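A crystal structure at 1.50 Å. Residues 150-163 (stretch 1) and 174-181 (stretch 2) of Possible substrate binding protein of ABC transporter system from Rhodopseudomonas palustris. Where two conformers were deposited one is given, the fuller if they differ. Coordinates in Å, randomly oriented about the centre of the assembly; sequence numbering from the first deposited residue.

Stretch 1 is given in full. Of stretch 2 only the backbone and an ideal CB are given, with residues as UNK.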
# COMPACT_ATOMS: atom_id res chain seq x y z
N ASP A 150 -3.65 20.13 4.17
CA ASP A 150 -2.51 21.02 3.96
C ASP A 150 -1.31 20.54 4.77
O ASP A 150 -0.90 21.16 5.76
CB ASP A 150 -2.93 22.44 4.34
CG ASP A 150 -1.98 23.49 3.85
OD1 ASP A 150 -1.00 23.10 3.16
OD2 ASP A 150 -2.24 24.70 4.10
N TYR A 151 -0.71 19.43 4.32
CA TYR A 151 0.52 18.86 4.92
C TYR A 151 1.18 17.97 3.91
O TYR A 151 0.61 17.75 2.84
CB TYR A 151 0.27 18.16 6.27
CG TYR A 151 -0.36 16.79 6.26
CD1 TYR A 151 -1.40 16.45 5.38
CD2 TYR A 151 0.09 15.82 7.15
CE1 TYR A 151 -1.97 15.19 5.41
CE2 TYR A 151 -0.46 14.58 7.17
CZ TYR A 151 -1.50 14.27 6.33
OH TYR A 151 -2.03 12.99 6.36
N ALA A 152 2.39 17.51 4.19
CA ALA A 152 3.17 16.86 3.15
C ALA A 152 2.47 15.67 2.49
O ALA A 152 2.52 15.53 1.26
CB ALA A 152 4.56 16.44 3.67
N PHE A 153 1.83 14.81 3.29
CA PHE A 153 1.12 13.66 2.73
C PHE A 153 0.12 14.09 1.66
O PHE A 153 0.06 13.50 0.54
CB PHE A 153 0.40 12.87 3.82
CG PHE A 153 -0.45 11.71 3.27
CD1 PHE A 153 0.16 10.56 2.85
CD2 PHE A 153 -1.83 11.79 3.22
CE1 PHE A 153 -0.58 9.48 2.33
CE2 PHE A 153 -2.61 10.72 2.70
CZ PHE A 153 -1.95 9.55 2.26
N GLY A 154 -0.67 15.09 1.99
CA GLY A 154 -1.69 15.59 1.07
C GLY A 154 -1.08 16.26 -0.16
O GLY A 154 -1.48 16.00 -1.31
N ARG A 155 -0.14 17.17 0.09
CA ARG A 155 0.49 17.89 -1.01
C ARG A 155 1.29 17.00 -1.94
O ARG A 155 1.20 17.14 -3.14
CB ARG A 155 1.35 19.02 -0.48
CG ARG A 155 0.49 20.06 0.20
CD ARG A 155 1.10 21.38 0.15
NE ARG A 155 0.22 22.43 0.66
CZ ARG A 155 -0.22 23.47 -0.04
NH1 ARG A 155 0.09 23.65 -1.32
NH2 ARG A 155 -0.97 24.37 0.56
N ASP A 156 2.06 16.06 -1.37
CA ASP A 156 2.87 15.20 -2.18
C ASP A 156 1.98 14.21 -2.94
O ASP A 156 2.27 13.85 -4.08
CB ASP A 156 3.88 14.46 -1.34
CG ASP A 156 4.92 15.39 -0.69
OD1 ASP A 156 5.01 16.60 -1.03
OD2 ASP A 156 5.63 14.90 0.23
N GLY A 157 0.88 13.78 -2.32
CA GLY A 157 -0.06 12.86 -2.98
C GLY A 157 -0.70 13.54 -4.17
O GLY A 157 -0.77 12.98 -5.27
N VAL A 158 -1.18 14.76 -3.98
CA VAL A 158 -1.79 15.48 -5.11
C VAL A 158 -0.75 15.79 -6.17
O VAL A 158 -1.03 15.68 -7.36
CB VAL A 158 -2.55 16.73 -4.68
CG1 VAL A 158 -2.99 17.58 -5.93
CG2 VAL A 158 -3.77 16.38 -3.81
N ALA A 159 0.49 16.10 -5.76
CA ALA A 159 1.52 16.33 -6.76
C ALA A 159 1.72 15.12 -7.65
O ALA A 159 1.84 15.24 -8.88
CB ALA A 159 2.86 16.76 -6.08
N ALA A 160 1.78 13.94 -7.05
CA ALA A 160 1.97 12.68 -7.80
C ALA A 160 0.78 12.38 -8.73
O ALA A 160 0.93 11.99 -9.89
CB ALA A 160 2.23 11.53 -6.84
N PHE A 161 -0.42 12.58 -8.17
CA PHE A 161 -1.65 12.43 -8.93
C PHE A 161 -1.65 13.35 -10.15
O PHE A 161 -1.99 12.90 -11.25
CB PHE A 161 -2.84 12.73 -7.96
CG PHE A 161 -4.20 12.69 -8.58
CD1 PHE A 161 -4.76 13.83 -9.15
CD2 PHE A 161 -4.96 11.52 -8.53
CE1 PHE A 161 -6.04 13.79 -9.69
CE2 PHE A 161 -6.26 11.49 -9.04
CZ PHE A 161 -6.79 12.62 -9.65
N LYS A 162 -1.32 14.64 -9.94
CA LYS A 162 -1.35 15.69 -10.97
C LYS A 162 -0.38 15.37 -12.11
O LYS A 162 -0.72 15.48 -13.27
CB LYS A 162 -1.01 17.04 -10.34
CG LYS A 162 -0.86 18.23 -11.28
CD LYS A 162 -0.60 19.45 -10.39
CE LYS A 162 -0.55 20.75 -11.15
NZ LYS A 162 -0.40 21.85 -10.16
N GLU A 163 0.80 14.91 -11.76
CA GLU A 163 1.77 14.56 -12.79
C GLU A 163 1.28 13.37 -13.63
O GLU A 163 1.38 13.41 -14.87
CB GLU A 163 3.14 14.36 -12.17
CG GLU A 163 4.24 13.94 -13.15
CD GLU A 163 4.54 14.96 -14.26
OE1 GLU A 163 4.29 16.18 -14.09
OE2 GLU A 163 5.05 14.51 -15.31
N UNK A 174 -8.75 22.57 -10.36
CA UNK A 174 -8.37 23.30 -9.11
C UNK A 174 -7.90 22.30 -8.08
O UNK A 174 -8.23 21.11 -8.17
CB UNK A 174 -9.54 24.12 -8.55
N UNK A 175 -7.09 22.79 -7.14
CA UNK A 175 -6.57 22.03 -6.00
C UNK A 175 -6.89 22.81 -4.74
O UNK A 175 -6.58 24.01 -4.66
CB UNK A 175 -5.07 21.78 -6.12
N UNK A 176 -7.59 22.17 -3.81
CA UNK A 176 -7.88 22.78 -2.53
C UNK A 176 -7.12 22.05 -1.44
O UNK A 176 -7.15 20.80 -1.35
CB UNK A 176 -9.38 22.77 -2.25
N UNK A 177 -6.48 22.83 -0.56
CA UNK A 177 -5.75 22.31 0.60
C UNK A 177 -6.29 22.97 1.85
O UNK A 177 -6.29 24.18 1.94
CB UNK A 177 -4.24 22.55 0.47
N UNK A 178 -6.77 22.16 2.78
CA UNK A 178 -7.41 22.69 3.99
C UNK A 178 -6.67 22.17 5.21
O UNK A 178 -5.94 21.18 5.13
CB UNK A 178 -8.89 22.30 4.05
N UNK A 179 -6.85 22.87 6.33
CA UNK A 179 -6.15 22.41 7.53
C UNK A 179 -6.41 20.94 7.84
O UNK A 179 -7.51 20.41 7.61
CB UNK A 179 -6.56 23.26 8.73
N UNK A 180 -5.39 20.26 8.33
CA UNK A 180 -5.47 18.82 8.59
C UNK A 180 -6.63 18.44 9.48
O UNK A 180 -7.17 17.36 9.35
CB UNK A 180 -4.17 18.33 9.23
N UNK A 181 -6.99 19.35 10.38
CA UNK A 181 -8.04 19.20 11.37
C UNK A 181 -9.45 19.60 10.92
O UNK A 181 -10.36 19.73 11.75
CB UNK A 181 -7.66 20.03 12.60

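Positions 174 to 178 form a strand that runs nearly antiparallel to helix 152-163, at 170° with the axes 9.9 Å apart at closest. Of the strand positions, 175 and 177 point toward it.

Position 174 is extended, and its ideal CB has nothing of stretch 1 within 5.5 Å. The residue is Thr174.

At 175 the CB points toward the helix, 4.7 Å from Val158 CG1, and the amine of Lys162 lies further along. An aliphatic side chain could pack on the valine; a longer acid, or a glutamine, could also reach the amine. The residue is Glu175. Its OE2 accepts a hydrogen bond from Lys162 NZ at 2.7 Å, within a salt bridge, while its OE1 lies 3.7 Å from Val158 CG1.

Position 176 has the alternate orientation, out of reach of the helix, and many side chains would do. It is Glu176, whose carboxylate is hydrogen-bonded elsewhere in the structure.

At 177 the CB points toward the helix, 3.7 Å from Arg155 NH2 and 4.1 Å from Asp150 CB. Arg155 is held by Asp150, with Arg155 NE and NH2 each 2.9 Å from Asp150 OD1, which leaves a flat cationic surface on offer. Gly154 has no side chain to fill the space beside it, and Val158 adds an apolar patch. A broad, flat side chain suits best: tyrosine, phenylalanine or tryptophan, with a long aliphatic one possible. Tyr177, with chi1 in m, takes the place. The Arg155 guanidinium stacks on the Tyr177 ring, planes at 18°, with Arg155 CZ 4.0 Å from the centroid of the Tyr177 ring in a cation-pi contact. Gly154 O approaches the ring edge, 4.2 Å from Tyr177 CE1, and Val158 CG2 packs 4.2 Å from that same CE1. Tyr177 OH donates to Glu175 OE1 at 2.6 Å, tying the two inward-facing strand residues together, and a water donates both to Tyr177 OH (2.9 Å) and to Arg155 O (2.7 Å).

At 178 the CB points away; the contact here is made by the backbone, whose carbonyl O at 178 accepts from Asp150 N at 2.7 Å. Many side chains are compatible, beta-branched ones especially in a strand; it is Val178.

Position 179, with phi -54° and its CB pointing away, admits proline; it is Pro179.

At 180 the CB points sideways, 5.1 Å from Tyr151 CG. A small side chain with a methyl could cover that ring. Thr180 CG2 lies 4.0 Å from the centroid of the Tyr151 ring, over its face, a CH-pi contact.

Position 181 is out of reach; it is Thr181.

Stretch 2 (174-181) TEEYVPTT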
# COMPACT_ATOMS: atom_id res chain seq x y z
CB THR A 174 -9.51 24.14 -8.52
OG1 THR A 174 -8.96 25.06 -7.57
CG2 THR A 174 -10.62 23.28 -7.85
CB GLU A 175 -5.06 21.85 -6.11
CG GLU A 175 -4.52 21.18 -7.33
CD GLU A 175 -3.02 21.39 -7.47
OE1 GLU A 175 -2.24 21.17 -6.50
OE2 GLU A 175 -2.63 21.87 -8.56
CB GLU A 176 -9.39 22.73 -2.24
CG GLU A 176 -10.19 23.64 -3.09
CD GLU A 176 -10.13 25.09 -2.58
OE1 GLU A 176 -9.68 25.33 -1.40
OE2 GLU A 176 -10.59 25.99 -3.30
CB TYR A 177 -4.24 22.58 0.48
CG TYR A 177 -3.63 21.94 -0.72
CD1 TYR A 177 -3.31 20.59 -0.73
CD2 TYR A 177 -3.43 22.67 -1.90
CE1 TYR A 177 -2.78 19.98 -1.85
CE2 TYR A 177 -2.92 22.05 -3.05
CZ TYR A 177 -2.60 20.71 -3.01
OH TYR A 177 -2.09 20.08 -4.15
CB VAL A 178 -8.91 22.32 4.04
CG1 VAL A 178 -9.63 22.85 2.80
CG2 VAL A 178 -9.11 20.82 4.19
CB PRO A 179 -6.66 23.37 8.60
CG PRO A 179 -6.98 24.63 7.88
CD PRO A 179 -7.48 24.18 6.50
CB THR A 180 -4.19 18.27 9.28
OG1 THR A 180 -3.87 19.11 10.40
CG2 THR A 180 -3.02 18.21 8.30
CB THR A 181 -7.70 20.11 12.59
OG1 THR A 181 -7.52 21.48 12.14
CG2 THR A 181 -6.43 19.61 13.26
O HOH W 1 0.73 19.56 -4.27
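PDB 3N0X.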